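Local coordinates for protein chemotactic transducer PctC (Pseudomonas aeruginosa, PDB 5LTV) that binds gamma-aminobutyric acid through its extracytoplasmic ligand-binding domain and probably passes the signal on to the chemotaxis machinery, at residues T43-N48 and W251-V256. Residues are numbered along the deposited sequence; the frame is centred on the assembly and turned at random.
Sequences TLTASN and WYVALV
Val253 reaches from the central strand of a five-stranded antiparallel sheet to Thr45 and Ala46 on the long N-terminal helix 34-68. This is the helix-on-sheet packing of a double Cache domain, in which one long helix runs past two sheets. The sheet met here is the membrane-proximal one in such receptors, and the GABA pocket belongs to the other module.

Both close residue contacts run through the side chain of Val253, one to Thr45 and one to Ala46. Its CB points at the helix and splits into two methyls with different partners. CG1 lies anti to the backbone N, with chi1 at 171°. Val253 CG1 meets the methyl CG2 of Thr45 at 3.7 Å. Thr45 CB lies 4.1 Å from the same Val253 CG1. The two side chains cross at about a right angle.

Thr45 uses its two branches differently. Its methyl faces the strand, while OG1 hydrogen-bonds to the carbonyl of Ile41, one turn back in the helix. Only carbon atoms meet within 4.2 Å across the two segments, and the polar branch of Thr45 is used within its own helix. Leu178 of helix 171-178 also touches Val253, and Ala46 packs on Thr241 of the adjacent strand 237-242.

The other methyl of Val253, CG2, sits beside the backbone N of its own residue and rests against Ala46. The CA atoms of Ala46 and Val253 are 6.0 Å apart. The small Ala46 side chain is consistent with this methyl coming up to the helix backbone. Val253 CG2 lies 3.8 Å from Ala46 CA. Ala46 CB is 4.0 Å from the same Val253 CG2.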
ATOM      1  N   THR A  43     -17.263  -2.425  -9.730  1.00 41.57           N
ATOM      2  CA  THR A  43     -17.663  -2.613  -8.346  1.00 43.01           C
ATOM      3  C   THR A  43     -17.029  -3.868  -7.761  1.00 47.20           C
ATOM      4  O   THR A  43     -16.409  -3.823  -6.691  1.00 48.28           O
ATOM      5  CB  THR A  43     -19.186  -2.690  -8.270  1.00 43.99           C
ATOM      6  OG1 THR A  43     -19.728  -1.401  -8.564  1.00 45.91           O
ATOM      7  CG2 THR A  43     -19.643  -3.108  -6.900  1.00 39.80           C
ATOM      8  N   LEU A  44     -17.163  -4.993  -8.459  1.00 44.11           N
ATOM      9  CA  LEU A  44     -16.574  -6.232  -7.980  1.00 42.42           C
ATOM     10  C   LEU A  44     -15.052  -6.164  -7.970  1.00 40.85           C
ATOM     11  O   LEU A  44     -14.416  -6.845  -7.163  1.00 35.34           O
ATOM     12  CB  LEU A  44     -17.045  -7.398  -8.847  1.00 40.21           C
ATOM     13  CG  LEU A  44     -18.538  -7.719  -8.728  1.00 42.91           C
ATOM     14  CD1 LEU A  44     -18.935  -8.884  -9.647  1.00 47.44           C
ATOM     15  CD2 LEU A  44     -18.945  -7.981  -7.278  1.00 33.80           C
ATOM     16  N   THR A  45     -14.448  -5.391  -8.888  1.00 40.17           N
ATOM     17  CA  THR A  45     -12.987  -5.288  -8.916  1.00 36.02           C
ATOM     18  C   THR A  45     -12.494  -4.490  -7.722  1.00 35.96           C
ATOM     19  O   THR A  45     -11.509  -4.869  -7.081  1.00 36.64           O
ATOM     20  CB  THR A  45     -12.514  -4.651 -10.222  1.00 35.39           C
ATOM     21  OG1 THR A  45     -12.950  -5.460 -11.309  1.00 37.86           O
ATOM     22  CG2 THR A  45     -11.019  -4.583 -10.282  1.00 36.65           C
ATOM     23  N   ALA A  46     -13.232  -3.432  -7.368  1.00 36.39           N
ATOM     24  CA  ALA A  46     -12.882  -2.606  -6.225  1.00 37.70           C
ATOM     25  C   ALA A  46     -13.082  -3.360  -4.920  1.00 37.37           C
ATOM     26  O   ALA A  46     -12.242  -3.286  -4.017  1.00 38.51           O
ATOM     27  CB  ALA A  46     -13.715  -1.328  -6.225  1.00 37.45           C
ATOM     28  N   SER A  47     -14.184  -4.081  -4.793  1.00 36.59           N
ATOM     29  CA  SER A  47     -14.386  -4.758  -3.526  1.00 38.21           C
ATOM     30  C   SER A  47     -13.394  -5.909  -3.362  1.00 37.08           C
ATOM     31  O   SER A  47     -13.079  -6.282  -2.228  1.00 37.56           O
ATOM     32  CB  SER A  47     -15.846  -5.217  -3.398  1.00 35.90           C
ATOM     33  OG  SER A  47     -16.188  -6.102  -4.455  1.00 40.54           O
ATOM     34  N   ASN A  48     -12.843  -6.429  -4.464  1.00 35.38           N
ATOM     35  CA  ASN A  48     -11.805  -7.449  -4.355  1.00 34.97           C
ATOM     36  C   ASN A  48     -10.492  -6.851  -3.844  1.00 33.45           C
ATOM     37  O   ASN A  48      -9.927  -7.314  -2.846  1.00 36.08           O
ATOM     38  CB  ASN A  48     -11.578  -8.133  -5.699  1.00 35.20           C
ATOM     39  CG  ASN A  48     -10.742  -9.402  -5.561  1.00 38.07           C
ATOM     40  OD1 ASN A  48     -10.960 -10.200  -4.656  1.00 42.63           O
ATOM     41  ND2 ASN A  48      -9.776  -9.567  -6.417  1.00 34.84           N
ATOM     42  N   TRP A 251      -8.994   6.301  -3.713  1.00 41.74           N
ATOM     43  CA  TRP A 251      -8.368   5.685  -4.853  1.00 38.87           C
ATOM     44  C   TRP A 251      -9.431   4.981  -5.670  1.00 40.20           C
ATOM     45  O   TRP A 251     -10.435   4.508  -5.136  1.00 41.40           O
ATOM     46  CB  TRP A 251      -7.292   4.692  -4.444  1.00 36.41           C
ATOM     47  CG  TRP A 251      -6.124   5.281  -3.791  1.00 35.94           C
ATOM     48  CD1 TRP A 251      -5.784   6.569  -3.715  1.00 38.52           C
ATOM     49  CD2 TRP A 251      -5.045   4.554  -3.153  1.00 34.91           C
ATOM     50  NE1 TRP A 251      -4.580   6.738  -3.037  1.00 35.20           N
ATOM     51  CE2 TRP A 251      -4.102   5.491  -2.696  1.00 34.77           C
ATOM     52  CE3 TRP A 251      -4.791   3.206  -2.931  1.00 33.28           C
ATOM     53  CZ2 TRP A 251      -2.918   5.133  -2.019  1.00 35.96           C
ATOM     54  CZ3 TRP A 251      -3.604   2.844  -2.248  1.00 33.47           C
ATOM     55  CH2 TRP A 251      -2.690   3.804  -1.817  1.00 36.13           C
ATOM     56  N   TYR A 252      -9.214   4.953  -6.977  1.00 33.36           N
ATOM     57  CA  TYR A 252     -10.213   4.436  -7.892  1.00 36.33           C
ATOM     58  C   TYR A 252      -9.632   3.289  -8.692  1.00 40.24           C
ATOM     59  O   TYR A 252      -8.440   3.306  -9.048  1.00 37.97           O
ATOM     60  CB  TYR A 252     -10.695   5.511  -8.870  1.00 40.12           C
ATOM     61  CG  TYR A 252     -11.440   6.657  -8.242  1.00 42.43           C
ATOM     62  CD1 TYR A 252     -10.754   7.709  -7.681  1.00 42.43           C
ATOM     63  CD2 TYR A 252     -12.837   6.702  -8.254  1.00 47.56           C
ATOM     64  CE1 TYR A 252     -11.424   8.781  -7.105  1.00 47.35           C
ATOM     65  CE2 TYR A 252     -13.526   7.773  -7.700  1.00 50.22           C
ATOM     66  CZ  TYR A 252     -12.800   8.819  -7.117  1.00 51.64           C
ATOM     67  OH  TYR A 252     -13.412   9.915  -6.547  1.00 53.72           O
ATOM     68  N   VAL A 253     -10.485   2.294  -8.934  1.00 38.44           N
ATOM     69  CA  VAL A 253     -10.273   1.309  -9.983  1.00 37.87           C
ATOM     70  C   VAL A 253     -10.684   1.932 -11.307  1.00 43.00           C
ATOM     71  O   VAL A 253     -11.823   2.401 -11.462  1.00 45.10           O
ATOM     72  CB  VAL A 253     -11.071   0.028  -9.709  1.00 41.36           C
ATOM     73  CG1 VAL A 253     -11.020  -0.891 -10.926  1.00 42.88           C
ATOM     74  CG2 VAL A 253     -10.525  -0.671  -8.494  1.00 43.26           C
ATOM     75  N   ALA A 254      -9.759   1.962 -12.256  1.00 43.89           N
ATOM     76  CA  ALA A 254     -10.054   2.413 -13.614  1.00 46.13           C
ATOM     77  C   ALA A 254     -10.114   1.193 -14.518  1.00 44.74           C
ATOM     78  O   ALA A 254      -9.176   0.385 -14.515  1.00 42.88           O
ATOM     79  CB  ALA A 254      -9.000   3.404 -14.128  1.00 44.79           C
ATOM     80  N   LEU A 255     -11.217   1.047 -15.260  1.00 41.52           N
ATOM     81  CA  LEU A 255     -11.370  -0.005 -16.258  1.00 44.25           C
ATOM     82  C   LEU A 255     -11.324   0.611 -17.647  1.00 48.05           C
ATOM     83  O   LEU A 255     -12.028   1.593 -17.918  1.00 49.89           O
ATOM     84  CB  LEU A 255     -12.689  -0.756 -16.109  1.00 45.65           C
ATOM     85  CG  LEU A 255     -12.984  -1.494 -14.825  1.00 49.15           C
ATOM     86  CD1 LEU A 255     -14.344  -2.171 -14.882  1.00 51.27           C
ATOM     87  CD2 LEU A 255     -11.908  -2.505 -14.584  1.00 49.27           C
ATOM     88  N   VAL A 256     -10.529   0.015 -18.533  1.00 45.70           N
ATOM     89  CA  VAL A 256     -10.379   0.499 -19.895  1.00 48.68           C
ATOM     90  C   VAL A 256     -10.876  -0.601 -20.821  1.00 52.81           C
ATOM     91  O   VAL A 256     -10.358  -1.721 -20.783  1.00 55.06           O
ATOM     92  CB  VAL A 256      -8.922   0.872 -20.208  1.00 47.08           C
ATOM     93  CG1 VAL A 256      -8.763   1.502 -21.627  1.00 49.51           C
ATOM     94  CG2 VAL A 256      -8.317   1.768 -19.078  1.00 46.46           C
TER